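Local coordinates for melanin biosynthesis protein TyrA, putative (Shewanella oneidensis, PDB 2IIZ) that binds heme b and probably works as a dye-decolorizing (DyP-type) peroxidase, at residues A68-W71 with D72-P76; D31-E34 with S35-R38. All coordinates share one frame; numbering follows the deposited sequence.

Contact 1: A68-W71 with D72-P76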
loop_
_atom_site.group_PDB
_atom_site.type_symbol
_atom_site.label_atom_id
_atom_site.label_comp_id
_atom_site.label_asym_id
_atom_site.label_seq_id
_atom_site.Cartn_x
_atom_site.Cartn_y
_atom_site.Cartn_z
ATOM N N ALA A 68 -1.578 15.134 -21.970
ATOM C CA ALA A 68 -1.617 16.272 -22.901
ATOM C C ALA A 68 -0.792 16.007 -24.167
ATOM O O ALA A 68 -1.202 16.362 -25.283
ATOM C CB ALA A 68 -1.128 17.535 -22.205
ATOM N N ASN A 69 0.368 15.382 -23.985
ATOM C CA ASN A 69 1.307 15.127 -25.085
ATOM C C ASN A 69 0.978 13.889 -25.941
ATOM O O ASN A 69 1.675 13.597 -26.910
ATOM C CB ASN A 69 2.739 15.022 -24.526
ATOM C CG ASN A 69 3.375 16.383 -24.290
ATOM O OD1 ASN A 69 2.741 17.419 -24.498
ATOM N ND2 ASN A 69 4.634 16.385 -23.854
ATOM N N TYR A 70 -0.075 13.166 -25.579
ATOM C CA TYR A 70 -0.500 11.989 -26.334
ATOM C C TYR A 70 -1.896 12.125 -26.927
ATOM O O TYR A 70 -2.292 11.310 -27.760
ATOM C CB TYR A 70 -0.471 10.784 -25.411
ATOM C CG TYR A 70 -0.673 9.475 -26.104
ATOM C CD1 TYR A 70 0.220 9.039 -27.075
ATOM C CD2 TYR A 70 -1.758 8.664 -25.788
ATOM C CE1 TYR A 70 0.037 7.827 -27.718
ATOM C CE2 TYR A 70 -1.949 7.456 -26.422
ATOM C CZ TYR A 70 -1.052 7.041 -27.386
ATOM O OH TYR A 70 -1.241 5.838 -28.015
ATOM N N TRP A 71 -2.649 13.142 -26.501
ATOM C CA TRP A 71 -4.006 13.352 -27.014
ATOM C C TRP A 71 -4.057 13.202 -28.534
ATOM O O TRP A 71 -4.911 12.493 -29.056
ATOM C CB TRP A 71 -4.564 14.734 -26.625
ATOM C CG TRP A 71 -5.990 14.898 -27.066
ATOM C CD1 TRP A 71 -6.437 15.435 -28.249
ATOM C CD2 TRP A 71 -7.159 14.508 -26.334
ATOM N NE1 TRP A 71 -7.807 15.406 -28.286
ATOM C CE2 TRP A 71 -8.273 14.840 -27.122
ATOM C CE3 TRP A 71 -7.369 13.910 -25.076
ATOM C CZ2 TRP A 71 -9.580 14.595 -26.702
ATOM C CZ3 TRP A 71 -8.678 13.666 -24.658
ATOM C CH2 TRP A 71 -9.758 14.010 -25.470
ATOM N N ASP A 72 -3.139 13.868 -29.226
ATOM C CA ASP A 72 -3.186 13.943 -30.699
ATOM C C ASP A 72 -2.769 12.684 -31.472
ATOM O O ASP A 72 -3.012 12.584 -32.668
ATOM C CB ASP A 72 -2.384 15.152 -31.169
ATOM C CG ASP A 72 -3.042 16.451 -30.782
ATOM O OD1 ASP A 72 -4.282 16.459 -30.627
ATOM O OD2 ASP A 72 -2.330 17.461 -30.631
ATOM N N SER A 73 -2.148 11.735 -30.790
ATOM C CA SER A 73 -1.908 10.416 -31.356
ATOM C C SER A 73 -3.197 9.595 -31.291
ATOM O O SER A 73 -3.526 8.868 -32.225
ATOM C CB SER A 73 -0.794 9.717 -30.578
ATOM O OG SER A 73 0.393 10.497 -30.590
ATOM N N LEU A 74 -3.916 9.725 -30.177
ATOM C CA LEU A 74 -5.171 9.008 -29.941
ATOM C C LEU A 74 -6.397 9.670 -30.534
ATOM O O LEU A 74 -7.264 8.979 -31.054
ATOM C CB LEU A 74 -5.443 8.874 -28.443
ATOM C CG LEU A 74 -5.105 7.574 -27.721
ATOM C CD1 LEU A 74 -5.648 7.668 -26.298
ATOM C CD2 LEU A 74 -5.655 6.345 -28.425
ATOM N N TYR A 75 -6.484 10.998 -30.443
ATOM C CA TYR A 75 -7.689 11.730 -30.868
ATOM C C TYR A 75 -7.357 12.895 -31.815
ATOM O O TYR A 75 -7.587 14.064 -31.497
ATOM C CB TYR A 75 -8.479 12.194 -29.641
ATOM C CG TYR A 75 -8.910 11.040 -28.743
ATOM C CD1 TYR A 75 -9.895 10.144 -29.144
ATOM C CD2 TYR A 75 -8.328 10.844 -27.490
ATOM C CE1 TYR A 75 -10.285 9.083 -28.312
ATOM C CE2 TYR A 75 -8.722 9.780 -26.658
ATOM C CZ TYR A 75 -9.693 8.913 -27.075
ATOM O OH TYR A 75 -10.075 7.873 -26.260
ATOM N N PRO A 76 -6.814 12.567 -32.995
ATOM C CA PRO A 76 -6.264 13.580 -33.906
ATOM C C PRO A 76 -7.278 14.557 -34.536
ATOM O O PRO A 76 -6.885 15.658 -34.951
ATOM C CB PRO A 76 -5.586 12.735 -34.996
ATOM C CG PRO A 76 -6.270 11.402 -34.946
ATOM C CD PRO A 76 -6.687 11.197 -33.529
#
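Trp-71 and Tyr-75 are the main pair in this short helical turn. The CB of Tyr-75 sits over one face of the indole, 3.8 Å from the centroid of its five-membered ring, as a CH-pi contact. Tyr-75 CD2 lies over the six-membered ring of Trp-71, about 4.0 Å from each of its atoms. The two planes meet obliquely at 43°, with centroids 4.8 Å apart. The indole lies back beside its own carbonyl carbon, with CG anti to the backbone N (chi1 -176°), which brings its face under Tyr-75. At the indole edge, Asp-72 OD1 lies in the ring plane, 3.4 Å from Trp-71 CD1, with the carboxylate turned steeply to the ring. Trp-71 NE1 donates a hydrogen bond to Ser-78 O, and Asp-72 OD2 forms a salt bridge with Arg-79.

The Tyr-70 ring meets Ser-73 and Leu-74 obliquely. Its CE1 is 3.5 Å from Ser-73 CB, and its CE2 is 3.4 Å from Leu-74 CG. Its buried OH has no polar partner in the model. Beneath these side chains, Tyr-70 O accepts from Ser-73 N at 3.1 Å and weakly from Leu-74 N. Tyr-75 N donates a hydrogen bond to Trp-71 O at 2.6 Å. Tyr-75 then leaves helical geometry. The arrangement is a single-turn helix, 71-74, following strand 61-67 in the N-terminal ferredoxin-like half of the DyP-type peroxidase fold.

Contact 2: D31-E34 with S35-R38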
loop_
_atom_site.group_PDB
_atom_site.type_symbol
_atom_site.label_atom_id
_atom_site.label_comp_id
_atom_site.label_asym_id
_atom_site.label_seq_id
_atom_site.Cartn_x
_atom_site.Cartn_y
_atom_site.Cartn_z
ATOM N N ASP A 31 4.475 1.745 -29.471
ATOM C CA ASP A 31 4.455 2.432 -30.768
ATOM C C ASP A 31 3.272 1.989 -31.640
ATOM O O ASP A 31 2.993 0.793 -31.755
ATOM C CB ASP A 31 5.764 2.179 -31.545
ATOM C CG ASP A 31 6.936 3.041 -31.061
ATOM O OD1 ASP A 31 6.824 3.725 -30.025
ATOM O OD2 ASP A 31 7.987 3.030 -31.736
ATOM N N ASN A 32 2.590 2.968 -32.244
ATOM C CA ASN A 32 1.582 2.735 -33.300
ATOM C C ASN A 32 0.405 1.829 -32.902
ATOM O O ASN A 32 -0.068 1.020 -33.709
ATOM C CB ASN A 32 2.258 2.190 -34.565
ATOM C CG ASN A 32 3.465 3.020 -34.994
ATOM O OD1 ASN A 32 3.449 4.252 -34.930
ATOM N ND2 ASN A 32 4.519 2.341 -35.437
ATOM N N VAL A 33 -0.063 1.980 -31.662
ATOM C CA VAL A 33 -1.122 1.123 -31.092
ATOM C C VAL A 33 -2.462 1.860 -30.932
ATOM O O VAL A 33 -3.396 1.344 -30.331
ATOM C CB VAL A 33 -0.710 0.570 -29.689
ATOM C CG1 VAL A 33 -1.498 -0.685 -29.349
ATOM C CG2 VAL A 33 0.765 0.232 -29.644
ATOM N N GLU A 34 -2.556 3.063 -31.479
ATOM C CA GLU A 34 -3.671 3.960 -31.172
ATOM C C GLU A 34 -5.008 3.437 -31.714
ATOM O O GLU A 34 -6.068 3.649 -31.123
ATOM C CB GLU A 34 -3.370 5.366 -31.698
ATOM C CG GLU A 34 -2.058 5.946 -31.152
ATOM C CD GLU A 34 -0.844 5.618 -32.020
ATOM O OE1 GLU A 34 -0.924 4.659 -32.819
ATOM O OE2 GLU A 34 0.190 6.318 -31.903
ATOM N N SER A 35 -4.946 2.749 -32.843
ATOM C CA SER A 35 -6.123 2.120 -33.421
ATOM C C SER A 35 -6.775 1.084 -32.483
ATOM O O SER A 35 -7.999 0.907 -32.485
ATOM C CB SER A 35 -5.739 1.453 -34.734
ATOM O OG SER A 35 -6.874 0.856 -35.311
ATOM N N GLN A 36 -5.946 0.410 -31.692
ATOM C CA GLN A 36 -6.391 -0.682 -30.827
ATOM C C GLN A 36 -6.701 -0.187 -29.407
ATOM O O GLN A 36 -7.524 -0.761 -28.698
ATOM C CB GLN A 36 -5.309 -1.768 -30.786
ATOM C CG GLN A 36 -4.754 -2.162 -32.162
ATOM C CD GLN A 36 -3.588 -3.132 -32.068
ATOM O OE1 GLN A 36 -2.486 -2.852 -32.554
ATOM N NE2 GLN A 36 -3.825 -4.280 -31.439
ATOM N N LEU A 37 -6.036 0.884 -29.003
ATOM C CA LEU A 37 -6.171 1.406 -27.656
ATOM C C LEU A 37 -7.471 2.174 -27.454
ATOM O O LEU A 37 -8.161 2.003 -26.452
ATOM C CB LEU A 37 -4.990 2.321 -27.351
ATOM C CG LEU A 37 -4.789 2.723 -25.895
ATOM C CD1 LEU A 37 -4.918 1.533 -24.936
ATOM C CD2 LEU A 37 -3.426 3.388 -25.774
ATOM N N ARG A 38 -7.784 3.020 -28.424
ATOM C CA ARG A 38 -8.965 3.881 -28.391
ATOM C C ARG A 38 -10.274 3.148 -27.989
ATOM O O ARG A 38 -10.971 3.597 -27.079
ATOM C CB ARG A 38 -9.095 4.570 -29.749
ATOM C CG ARG A 38 -9.729 5.919 -29.732
ATOM C CD ARG A 38 -9.893 6.430 -31.166
ATOM N NE ARG A 38 -8.610 6.528 -31.876
ATOM C CZ ARG A 38 -8.295 5.923 -33.031
ATOM N NH1 ARG A 38 -9.155 5.128 -33.681
ATOM N NH2 ARG A 38 -7.080 6.123 -33.544
#
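Val-33 O takes the backbone N-H of Gln-36 and of Leu-37 at the start of helix 34-54, where Val-33 holds the N-cap position. This is the first turn of the long helix that follows strand 21-29 in the N-terminal half of the DyP-type fold. The cap residue has an apolar side chain, and its part in the turn is played by the backbone carbonyl. The hydrogen bonds from Gln-36 N and Leu-37 N to Val-33 O are both 3.0 Å long. Gln-36 has an extended chain beyond CG, and its OE1 comes within 4.0 Å of Val-33 CG1, an oblique and loose approach. Leu-37 CB also rests 3.5 Å from Val-33 O.

One residue on, Arg-38 N donates a hydrogen bond to Glu-34 O at 3.3 Å. The charged groups of these two residues do not meet: Glu-34 OE1 stays 6.4 Å from Arg-38 NH2. The Glu-34 chain bends at chi2 (90°) and lies against Tyr-70, Ser-73 and Leu-74. Arg-38 NE donates a hydrogen bond to Leu-74 O, and Tyr-75 and Phe-310 also touch this arginine. The Arg-38 chain bends at chi3 (-59°), turning the guanidinium back so that Glu-34 O lies over one face, 3.6 Å from Arg-38 NH2.

Overall arrangement
Contact 2 comes first along the chain, yet the two turns touch directly, with centres about 11 Å apart. The short helix of 71-74 packs against the first turn of helix 34-54. Arg-38 NE probably donates a hydrogen bond to Leu-74 O at 2.9 Å, so the guanidinium meets the C-terminal end of helix 71-74. Beside it, Tyr-75 CE1 packs on Arg-38 CG at 3.5 Å. Glu-34 CG lies against Ser-73 O (3.4 Å) and is also next to the Tyr-70 hydroxyl. Both contacts belong to the N-terminal half of the fold. They lie away from the heme pocket, whose lining residues fall between 146 and 291 and include the iron ligand His-225.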